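Local coordinates for putative sugar ABC transport system, substrate-binding protein (Bordetella parapertussis, PDB 5IX8) that probably binds a carbohydrate in the periplasm and passes it to an ABC transporter for uptake, at residues A[4-9]-A[262-267]; A[12-17]-A[267-272]. One frame throughout, in Å; residues are numbered along the deposited sequence.

Contact 1 (A[4-9]-A[262-267]); sequences QGIVEP and VQYAIR
Arg267, near the C-terminal end of helix 254-270, illustrates how a single arginine can hold an irregular N-terminal segment against a helix. Its CB points toward segment 4-9, and CG stands anti to the carbonyl carbon (chi1 -73°). From CG to NE the chain is extended, so the aliphatic part runs straight out and delivers the guanidinium to the incoming loop. There Val7 CG2 covers one face of the guanidinium, 3.3 Å above its plane and over its centre, and 3.4 Å from CZ of Arg267. Val7 CG2 is anti to its own backbone N, which aims this methyl at the cation, tip to tip; Val7 CG1 faces CB of Gln263 instead, at 4.2 Å. At the edge of the guanidinium the two terminal nitrogens divide the work. Arg267 NH2 donates to Glu8 O at 2.7 Å, the donor lying in the carbonyl plane. Arg267 NH1 turns back to its own helix: it meets Gln263 OE1 on a lone pair at 3.0 Å, and also Gln263 O, this time from above the carbonyl plane. Gln263, bent at chi2 (-67°), lays its amide against Pro9, its OE1 3.5 Å from Pro9 CA. OE1 also accepts from the backbone N of Ile10, while NE2 donates to Glu40 of helix 28-43. Beyond this polar patch Val7 also touches Leu260 and Pro275, so the segment before strand 17-22 packs on the helix in the N-terminal, parallel-sheet lobe of a periplasmic-binding-protein fold. Three hydrogen bonds, all with acceptors near the guanidinium plane, fix the rotation of the group. In these three bonds it is met by carbonyl oxygens; Glu8 OE1, 5.4 Å from Arg267 NH2, is not in contact with it but may add a weak long-range attraction.

Contact 2 (A[12-17]-A[267-272]); sequences ARQPLK and REHEGL
Two flat side chains at the C-terminal end of helix 254-270, His269 and Glu270, face the loop that leads into strand 17-22, and each is turned differently against it. They grip that loop just ahead of Gly271, whose positive phi forms the Schellman motif that ends the helix. Glu270 is extended beyond CG and, in the Gln14 conformer described, meets Gln14 tip to tip, the carboxylate and the amide stacked with their planes only 12° apart; Gln14 CD rests 3.8 Å from Glu270 CG. The same extended chain brings Glu270 OE2 to two successive backbone amides. Arg13 N donates to the syn lone pair of Glu270 OE2 at 2.8 Å. Gln14 N reaches Glu270 OE2 from above the carboxylate plane, at 3.0 Å and nearly straight (163°). The His269 ring, its CG anti to the backbone N, crosses the same Gln14 amide obliquely at 60°, with Gln14 OE1 over one face near the rim. Leu16 slides past the ring in the opposite direction: its CG makes an off-centre CH-pi contact 4.3 Å from the His269 centroid, and its CD1 packs on His269 CB. Pro15 O approaches His269 CE1 to 3.0 Å. A water in the ring plane bonds His269 ND1 and donates to Gln14 O and Glu270 OE2. Three donors gathered on one carboxylate oxygen would favour an ionised Glu270.

How the contacts relate
From the N terminus the chain first lays segment 4-9 along helix 254-270, then runs through Ile10 and Val11 to segment 12-17 and enters strand 17-22 of the parallel sheet. Each contact closes a loop of about 250 residues that takes in most of both sheets. The loops cross: 4-9 precedes 12-17, and 262-267 precedes 267-272, so the N-terminal segment and the helix run the same way past each other. Arg267 belongs to both helical segments, and between the contacts Ala12 and Leu16 pack on Ile266. Together contact 1 and contact 2 tie residues 4-17 to the last turns of one helix, on the lobe of the parallel sheet that contains strand 17-22.

Contact 1 (A[4-9]-A[262-267])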
loop_
_atom_site.group_PDB
_atom_site.type_symbol
_atom_site.label_atom_id
_atom_site.label_comp_id
_atom_site.label_asym_id
_atom_site.label_seq_id
_atom_site.Cartn_x
_atom_site.Cartn_y
_atom_site.Cartn_z
ATOM N N GLN A 4 -15.267 4.790 8.963
ATOM C CA GLN A 4 -15.259 3.612 9.853
ATOM C C GLN A 4 -15.213 3.977 11.339
ATOM O O GLN A 4 -14.617 3.256 12.137
ATOM C CB GLN A 4 -14.089 2.680 9.544
ATOM C CG GLN A 4 -14.241 1.811 8.332
ATOM C CD GLN A 4 -13.052 0.838 8.163
ATOM O OE1 GLN A 4 -12.192 0.693 9.055
ATOM N NE2 GLN A 4 -13.008 0.167 7.021
ATOM N N GLY A 5 -15.832 5.090 11.723
ATOM C CA GLY A 5 -15.805 5.567 13.102
ATOM C C GLY A 5 -14.464 6.031 13.624
ATOM O O GLY A 5 -14.325 6.231 14.829
ATOM N N ILE A 6 -13.476 6.228 12.761
ATOM C CA ILE A 6 -12.147 6.567 13.260
ATOM C C ILE A 6 -12.101 8.003 13.730
ATOM O O ILE A 6 -11.446 8.324 14.735
ATOM C CB ILE A 6 -11.097 6.297 12.176
ATOM C CG1 ILE A 6 -10.996 4.792 11.978
ATOM C CG2 ILE A 6 -9.747 6.925 12.572
ATOM C CD1 ILE A 6 -10.245 4.408 10.701
ATOM N N VAL A 7 -12.786 8.889 13.006
ATOM C CA VAL A 7 -12.788 10.305 13.314
ATOM C C VAL A 7 -14.096 10.863 12.758
ATOM O O VAL A 7 -14.642 10.332 11.791
ATOM C CB VAL A 7 -11.530 10.954 12.700
ATOM C CG1 VAL A 7 -11.531 10.752 11.170
ATOM C CG2 VAL A 7 -11.455 12.401 13.071
ATOM N N GLU A 8 -14.617 11.930 13.390
ATOM C CA GLU A 8 -15.809 12.580 12.848
ATOM C C GLU A 8 -15.406 13.492 11.679
ATOM O O GLU A 8 -14.363 14.134 11.739
ATOM C CB GLU A 8 -16.472 13.393 13.971
ATOM C CG GLU A 8 -16.857 14.780 13.664
ATOM C CD GLU A 8 -17.525 15.522 14.833
ATOM O OE1 GLU A 8 -17.138 15.316 16.022
ATOM O OE2 GLU A 8 -18.426 16.338 14.545
ATOM N N PRO A 9 -16.152 13.527 10.576
ATOM C CA PRO A 9 -15.765 14.434 9.475
ATOM C C PRO A 9 -16.040 15.884 9.843
ATOM O O PRO A 9 -17.124 16.213 10.330
ATOM C CB PRO A 9 -16.650 13.988 8.305
ATOM C CG PRO A 9 -17.828 13.388 8.937
ATOM C CD PRO A 9 -17.407 12.812 10.296
ATOM N N VAL A 262 -7.159 13.823 4.537
ATOM C CA VAL A 262 -7.847 15.115 4.509
ATOM C C VAL A 262 -8.327 15.507 5.905
ATOM O O VAL A 262 -8.160 16.662 6.347
ATOM C CB VAL A 262 -9.011 15.068 3.503
ATOM C CG1 VAL A 262 -9.880 16.327 3.602
ATOM C CG2 VAL A 262 -8.450 14.906 2.095
ATOM N N GLN A 263 -8.957 14.562 6.620
ATOM C CA GLN A 263 -9.504 14.908 7.932
ATOM C C GLN A 263 -8.399 15.236 8.938
ATOM O O GLN A 263 -8.579 16.110 9.806
ATOM C CB GLN A 263 -10.392 13.773 8.452
ATOM C CG GLN A 263 -11.695 13.666 7.636
ATOM C CD GLN A 263 -12.579 14.886 7.853
ATOM O OE1 GLN A 263 -12.508 15.521 8.897
ATOM N NE2 GLN A 263 -13.396 15.234 6.860
ATOM N N TYR A 264 -7.258 14.543 8.841
ATOM C CA TYR A 264 -6.128 14.844 9.715
ATOM C C TYR A 264 -5.506 16.185 9.355
ATOM O O TYR A 264 -5.128 16.968 10.253
ATOM C CB TYR A 264 -5.055 13.737 9.625
ATOM C CG TYR A 264 -5.294 12.489 10.463
ATOM C CD1 TYR A 264 -6.471 11.733 10.332
ATOM C CD2 TYR A 264 -4.328 12.067 11.384
ATOM C CE1 TYR A 264 -6.681 10.613 11.109
ATOM C CE2 TYR A 264 -4.516 10.927 12.173
ATOM C CZ TYR A 264 -5.688 10.210 12.035
ATOM O OH TYR A 264 -5.877 9.087 12.809
ATOM N N ALA A 265 -5.373 16.458 8.043
ATOM C CA ALA A 265 -4.760 17.720 7.609
ATOM C C ALA A 265 -5.572 18.930 8.082
ATOM O O ALA A 265 -4.987 19.952 8.491
ATOM C CB ALA A 265 -4.599 17.753 6.083
ATOM N N ILE A 266 -6.913 18.854 8.019
ATOM C CA ILE A 266 -7.716 20.002 8.463
ATOM C C ILE A 266 -7.446 20.289 9.924
ATOM O O ILE A 266 -7.283 21.454 10.333
ATOM C CB ILE A 266 -9.216 19.752 8.240
ATOM C CG1 ILE A 266 -9.546 19.649 6.755
ATOM C CG2 ILE A 266 -10.047 20.876 8.861
ATOM C CD1 ILE A 266 -10.927 19.039 6.483
ATOM N N ARG A 267 -7.393 19.231 10.734
ATOM C CA ARG A 267 -7.147 19.399 12.159
ATOM C C ARG A 267 -5.765 19.964 12.405
ATOM O O ARG A 267 -5.596 20.885 13.216
ATOM C CB ARG A 267 -7.346 18.053 12.863
ATOM C CG ARG A 267 -8.841 17.727 12.935
ATOM C CD ARG A 267 -9.023 16.278 13.339
ATOM N NE ARG A 267 -10.426 16.030 13.672
ATOM C CZ ARG A 267 -11.361 15.749 12.780
ATOM N NH1 ARG A 267 -11.057 15.608 11.478
ATOM N NH2 ARG A 267 -12.589 15.575 13.212
#

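Contact 2 (A[12-17]-A[267-272])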
loop_
_atom_site.group_PDB
_atom_site.type_symbol
_atom_site.label_atom_id
_atom_site.label_comp_id
_atom_site.label_asym_id
_atom_site.label_seq_id
_atom_site.Cartn_x
_atom_site.Cartn_y
_atom_site.Cartn_z
ATOM N N ALA A 12 -13.056 22.338 6.533
ATOM C CA ALA A 12 -12.053 23.386 6.689
ATOM C C ALA A 12 -12.739 24.738 6.661
ATOM O O ALA A 12 -13.645 24.975 5.847
ATOM C CB ALA A 12 -11.004 23.317 5.571
ATOM N N ARG A 13 -12.343 25.604 7.587
ATOM C CA ARG A 13 -12.725 26.998 7.550
ATOM C C ARG A 13 -11.611 27.865 6.987
ATOM O O ARG A 13 -11.881 28.794 6.234
ATOM C CB ARG A 13 -13.158 27.464 8.954
ATOM C CG ARG A 13 -14.423 26.749 9.495
ATOM C CD ARG A 13 -15.591 26.821 8.484
ATOM N NE ARG A 13 -16.883 26.477 9.091
ATOM C CZ ARG A 13 -17.248 25.232 9.417
ATOM N NH1 ARG A 13 -16.397 24.219 9.233
ATOM N NH2 ARG A 13 -18.449 24.994 9.942
ATOM N N GLN A 14 -10.368 27.574 7.316
ATOM C CA GLN A 14 -9.202 28.244 6.729
ATOM C C GLN A 14 -8.889 27.626 5.363
ATOM O O GLN A 14 -8.975 26.404 5.207
ATOM C CB GLN A 14 -7.968 28.102 7.646
ATOM C CG GLN A 14 -8.117 28.631 9.087
ATOM C CD GLN A 14 -6.907 28.326 9.996
ATOM O OE1 GLN A 14 -5.811 27.989 9.526
ATOM N NE2 GLN A 14 -7.113 28.443 11.312
ATOM N N PRO A 15 -8.530 28.425 4.358
ATOM C CA PRO A 15 -8.175 27.836 3.054
ATOM C C PRO A 15 -7.072 26.803 3.215
ATOM O O PRO A 15 -6.087 27.020 3.930
ATOM C CB PRO A 15 -7.702 29.032 2.224
ATOM C CG PRO A 15 -8.399 30.220 2.856
ATOM C CD PRO A 15 -8.575 29.898 4.328
ATOM N N LEU A 16 -7.249 25.665 2.558
ATOM C CA LEU A 16 -6.334 24.545 2.705
ATOM C C LEU A 16 -6.135 23.905 1.342
ATOM O O LEU A 16 -7.088 23.379 0.757
ATOM C CB LEU A 16 -6.878 23.536 3.721
ATOM C CG LEU A 16 -5.868 22.540 4.330
ATOM C CD1 LEU A 16 -6.506 21.804 5.490
ATOM C CD2 LEU A 16 -5.264 21.534 3.285
ATOM N N LYS A 17 -4.909 23.952 0.837
ATOM C CA LYS A 17 -4.567 23.404 -0.477
ATOM C C LYS A 17 -3.604 22.238 -0.330
ATOM O O LYS A 17 -2.615 22.325 0.415
ATOM C CB LYS A 17 -3.924 24.479 -1.376
ATOM C CG LYS A 17 -4.844 25.658 -1.671
ATOM C CD LYS A 17 -4.040 26.891 -2.190
ATOM C CE LYS A 17 -3.451 26.691 -3.545
ATOM N NZ LYS A 17 -3.331 27.978 -4.350
ATOM N N ARG A 267 -7.393 19.231 10.734
ATOM C CA ARG A 267 -7.147 19.399 12.159
ATOM C C ARG A 267 -5.765 19.964 12.405
ATOM O O ARG A 267 -5.596 20.885 13.216
ATOM C CB ARG A 267 -7.346 18.053 12.863
ATOM C CG ARG A 267 -8.841 17.727 12.935
ATOM C CD ARG A 267 -9.023 16.278 13.339
ATOM N NE ARG A 267 -10.426 16.030 13.672
ATOM C CZ ARG A 267 -11.361 15.749 12.780
ATOM N NH1 ARG A 267 -11.057 15.608 11.478
ATOM N NH2 ARG A 267 -12.589 15.575 13.212
ATOM N N GLU A 268 -4.750 19.416 11.733
ATOM C CA GLU A 268 -3.391 19.934 11.922
ATOM C C GLU A 268 -3.333 21.410 11.554
ATOM O O GLU A 268 -2.793 22.235 12.302
ATOM C CB GLU A 268 -2.409 19.130 11.072
ATOM C CG GLU A 268 -0.986 19.044 11.644
ATOM C CD GLU A 268 -0.135 20.277 11.369
ATOM O OE1 GLU A 268 -0.407 21.014 10.388
ATOM O OE2 GLU A 268 0.834 20.504 12.144
ATOM N N HIS A 269 -3.968 21.762 10.440
ATOM C CA HIS A 269 -3.912 23.119 9.913
ATOM C C HIS A 269 -4.578 24.119 10.843
ATOM O O HIS A 269 -4.107 25.262 10.974
ATOM C CB HIS A 269 -4.581 23.139 8.544
ATOM C CG HIS A 269 -4.291 24.365 7.746
ATOM N ND1 HIS A 269 -5.281 25.108 7.150
ATOM C CD2 HIS A 269 -3.118 24.963 7.416
ATOM C CE1 HIS A 269 -4.736 26.110 6.477
ATOM N NE2 HIS A 269 -3.427 26.063 6.646
ATOM N N GLU A 270 -5.682 23.728 11.482
ATOM C CA GLU A 270 -6.449 24.651 12.313
ATOM C C GLU A 270 -6.173 24.475 13.796
ATOM O O GLU A 270 -6.873 25.078 14.621
ATOM C CB GLU A 270 -7.945 24.492 12.006
ATOM C CG GLU A 270 -8.224 24.775 10.511
ATOM C CD GLU A 270 -9.692 24.934 10.144
ATOM O OE1 GLU A 270 -10.538 24.986 11.061
ATOM O OE2 GLU A 270 -9.977 25.043 8.914
ATOM N N GLY A 271 -5.164 23.683 14.155
ATOM C CA GLY A 271 -4.788 23.561 15.558
ATOM C C GLY A 271 -5.805 22.820 16.394
ATOM O O GLY A 271 -5.953 23.105 17.597
ATOM N N LEU A 272 -6.491 21.880 15.812
ATOM C CA LEU A 272 -7.490 21.084 16.516
ATOM C C LEU A 272 -6.864 19.794 17.021
ATOM O O LEU A 272 -5.817 19.365 16.511
ATOM C CB LEU A 272 -8.651 20.769 15.575
ATOM C CG LEU A 272 -9.273 21.990 14.865
ATOM C CD1 LEU A 272 -10.346 21.548 13.866
ATOM C CD2 LEU A 272 -9.814 22.999 15.860
HETATM O O HOH W 1 -8.037 24.640 7.062
#